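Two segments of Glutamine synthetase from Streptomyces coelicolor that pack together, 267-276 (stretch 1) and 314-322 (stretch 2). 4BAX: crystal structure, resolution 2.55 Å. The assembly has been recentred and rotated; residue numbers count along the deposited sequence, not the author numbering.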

# COMPACT_ATOMS: atom_id res chain seq x y z
N TYR A 267 36.18 20.98 -20.33
CA TYR A 267 35.91 19.55 -20.48
C TYR A 267 34.71 19.09 -19.68
O TYR A 267 34.49 17.88 -19.51
CB TYR A 267 37.15 18.75 -20.09
CG TYR A 267 38.06 18.39 -21.24
CD1 TYR A 267 37.92 18.97 -22.49
CD2 TYR A 267 39.08 17.47 -21.06
CE1 TYR A 267 38.79 18.64 -23.54
CE2 TYR A 267 39.94 17.12 -22.10
CZ TYR A 267 39.79 17.70 -23.33
OH TYR A 267 40.68 17.33 -24.32
N GLY A 268 33.93 20.04 -19.18
CA GLY A 268 32.69 19.70 -18.52
C GLY A 268 32.65 20.19 -17.09
O GLY A 268 33.67 20.29 -16.41
N ALA A 269 31.44 20.46 -16.62
CA ALA A 269 31.25 21.01 -15.29
C ALA A 269 31.43 19.92 -14.23
O ALA A 269 30.96 18.79 -14.39
CB ALA A 269 29.86 21.65 -15.19
N GLY A 270 32.15 20.25 -13.16
CA GLY A 270 32.35 19.28 -12.11
C GLY A 270 33.46 18.29 -12.38
O GLY A 270 33.50 17.24 -11.74
N ILE A 271 34.40 18.65 -13.26
CA ILE A 271 35.50 17.75 -13.63
C ILE A 271 36.41 17.37 -12.46
O ILE A 271 36.93 16.25 -12.39
CB ILE A 271 36.33 18.35 -14.81
CG1 ILE A 271 37.27 17.29 -15.41
CG2 ILE A 271 37.16 19.56 -14.36
CD1 ILE A 271 37.49 17.45 -16.90
N ASP A 272 36.54 18.30 -11.52
CA ASP A 272 37.30 18.08 -10.29
C ASP A 272 36.72 16.98 -9.40
O ASP A 272 37.46 16.29 -8.68
CB ASP A 272 37.48 19.39 -9.52
CG ASP A 272 36.19 20.20 -9.42
OD1 ASP A 272 35.24 19.88 -10.16
OD2 ASP A 272 36.11 21.13 -8.58
N ASP A 273 35.39 16.84 -9.44
CA ASP A 273 34.66 15.78 -8.72
C ASP A 273 34.88 14.35 -9.29
O ASP A 273 34.81 13.36 -8.55
CB ASP A 273 33.18 16.14 -8.60
CG ASP A 273 32.96 17.47 -7.84
OD1 ASP A 273 33.71 17.76 -6.88
OD2 ASP A 273 32.04 18.24 -8.22
N ARG A 274 35.08 14.26 -10.60
CA ARG A 274 35.35 12.99 -11.25
C ARG A 274 36.85 12.71 -11.34
O ARG A 274 37.29 11.61 -11.05
CB ARG A 274 34.70 12.91 -12.63
CG ARG A 274 35.09 11.66 -13.43
CD ARG A 274 34.39 11.64 -14.77
NE ARG A 274 35.19 12.38 -15.73
CZ ARG A 274 36.02 11.84 -16.63
NH1 ARG A 274 36.14 10.52 -16.74
NH2 ARG A 274 36.71 12.62 -17.44
N LEU A 275 37.64 13.71 -11.73
CA LEU A 275 39.09 13.49 -11.91
C LEU A 275 39.83 13.79 -10.62
O LEU A 275 40.29 14.91 -10.36
CB LEU A 275 39.68 14.30 -13.07
CG LEU A 275 39.24 13.94 -14.49
CD1 LEU A 275 39.95 14.84 -15.50
CD2 LEU A 275 39.49 12.47 -14.80
N THR A 276 39.96 12.74 -9.82
CA THR A 276 40.60 12.79 -8.53
C THR A 276 41.86 11.98 -8.77
O THR A 276 41.96 11.27 -9.79
CB THR A 276 39.74 12.09 -7.46
OG1 THR A 276 39.43 10.76 -7.88
CG2 THR A 276 38.44 12.85 -7.23
N ASP A 314 42.15 10.46 -25.35
CA ASP A 314 42.09 11.45 -24.30
C ASP A 314 41.05 11.03 -23.28
O ASP A 314 39.85 11.01 -23.59
CB ASP A 314 41.73 12.82 -24.89
CG ASP A 314 41.93 13.96 -23.90
OD1 ASP A 314 42.00 13.68 -22.69
OD2 ASP A 314 42.02 15.14 -24.33
N ARG A 315 41.52 10.69 -22.07
CA ARG A 315 40.64 10.15 -21.04
C ARG A 315 40.06 11.24 -20.11
O ARG A 315 39.27 10.93 -19.21
CB ARG A 315 41.39 9.09 -20.22
CG ARG A 315 42.02 7.99 -21.08
CD ARG A 315 42.89 7.05 -20.25
NE ARG A 315 42.08 6.34 -19.24
CZ ARG A 315 41.37 5.24 -19.49
NH1 ARG A 315 41.38 4.68 -20.69
NH2 ARG A 315 40.66 4.67 -18.51
N ARG A 316 40.45 12.49 -20.31
CA ARG A 316 39.98 13.61 -19.48
C ARG A 316 38.51 14.11 -19.65
O ARG A 316 37.90 14.51 -18.66
CB ARG A 316 40.93 14.79 -19.62
CG ARG A 316 42.31 14.51 -19.07
CD ARG A 316 43.23 15.65 -19.40
NE ARG A 316 43.41 15.72 -20.85
CZ ARG A 316 43.96 16.75 -21.48
NH1 ARG A 316 44.40 17.79 -20.78
NH2 ARG A 316 44.09 16.74 -22.81
N PRO A 317 37.94 14.11 -20.87
CA PRO A 317 36.62 14.77 -20.95
C PRO A 317 35.49 14.07 -20.16
O PRO A 317 35.38 12.83 -20.10
CB PRO A 317 36.30 14.77 -22.47
CG PRO A 317 37.64 14.56 -23.15
CD PRO A 317 38.43 13.68 -22.20
N ASN A 318 34.67 14.90 -19.52
CA ASN A 318 33.51 14.41 -18.77
C ASN A 318 32.42 13.93 -19.70
O ASN A 318 32.40 14.31 -20.87
CB ASN A 318 32.93 15.54 -17.95
CG ASN A 318 33.66 15.76 -16.65
OD1 ASN A 318 34.69 15.11 -16.36
ND2 ASN A 318 33.12 16.67 -15.85
N ALA A 319 31.49 13.13 -19.17
CA ALA A 319 30.32 12.70 -19.94
C ALA A 319 29.45 13.90 -20.33
O ALA A 319 28.69 13.81 -21.29
CB ALA A 319 29.50 11.69 -19.15
N ASN A 320 29.57 15.01 -19.59
CA ASN A 320 28.78 16.21 -19.90
C ASN A 320 29.53 17.24 -20.76
O ASN A 320 29.11 18.39 -20.84
CB ASN A 320 28.20 16.85 -18.63
CG ASN A 320 29.28 17.42 -17.72
OD1 ASN A 320 30.48 17.22 -17.95
ND2 ASN A 320 28.86 18.10 -16.65
N VAL A 321 30.64 16.84 -21.38
CA VAL A 321 31.35 17.75 -22.28
C VAL A 321 30.52 18.04 -23.53
O VAL A 321 29.76 17.20 -24.01
CB VAL A 321 32.72 17.17 -22.69
CG1 VAL A 321 32.57 15.95 -23.61
CG2 VAL A 321 33.60 18.27 -23.31
N ASP A 322 30.63 19.26 -24.03
CA ASP A 322 30.09 19.62 -25.35
C ASP A 322 31.06 19.06 -26.39
O ASP A 322 32.24 19.45 -26.41
CB ASP A 322 30.00 21.15 -25.48
CG ASP A 322 29.28 21.60 -26.75
OD1 ASP A 322 29.19 20.83 -27.73
OD2 ASP A 322 28.79 22.76 -26.77

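A short hydrogen bond runs from Tyr-267 OH to Asp-314 OD2, at 2.6 Å. The carboxylate that receives it is also bonded within its own segment: Arg-316 NH2 forms a salt bridge with Asp-314 OD2 at 3.0 Å, while Arg-316 NE and the backbone Arg-316 N both donate to Asp-314 OD1, each at 3.1 Å. The phenol thus meets an acid that is also bonded by Arg-316, and Asp-314 OD2 is shared between the tyrosine hydroxyl and the guanidinium.

A second polar centre lies at Asn-318. Arg-274 NE donates to Asn-318 OD1 at 2.8 Å with a nearly straight geometry (157°), and Arg-274 NH2 adds a weak bond to the same oxygen at 3.4 Å. The extended start of the arginine side chain, with chi1 and chi2 both t, carries the guanidinium to the backbone of the other segment, where Arg-274 NH2 lies 2.5 Å from Arg-316 O. Pro-317 O is also close, 3.0 Å from Arg-274 NH2, but the angle is too poor for a hydrogen bond.

The backbone of Asn-318 joins the contact as well, its N donating to Tyr-267 O at 3.0 Å. Two residues further on, Asn-320 ND2 reaches Ala-269 O at 3.2 Å with an angle of 166°. Within the type I turn from Asn-318 to Val-321, closed by Val-321 N to Asn-318 O at 3.1 Å, Asn-318 ND2 makes a weak bond to Asn-320 OD1 at 3.4 Å.

Gly-268 fits closely against this turn, its CA 3.4 Å from Asn-320 OD1. A beta carbon here would point toward the other segment and clash with both Asn-320 OD1 and Asn-318 CB; the backbone angles of Gly-268 (121°/151°) independently call for glycine.

Packing around the Tyr-267 ring completes the contact. Pro-317 CG sits over one face, 3.8 Å from the ring centroid and 19° off the normal, a CH-pi arrangement, whereas Arg-316 CB approaches the edge, 3.5 Å from Tyr-267 CE2. The same ring carbon lies over one face of the Arg-316 guanidinium, so this arginine both braces Asp-314 and lines the tyrosine. Val-321 CG2 makes a looser apolar approach to Tyr-267 CD1 at 4.5 Å. Farther along, Ile-271 CD1 and Leu-275 CD1 make van der Waals contact with Arg-316 O, at 3.5 and 3.8 Å, the same carbonyl oxygen that Arg-274 NH2 approaches.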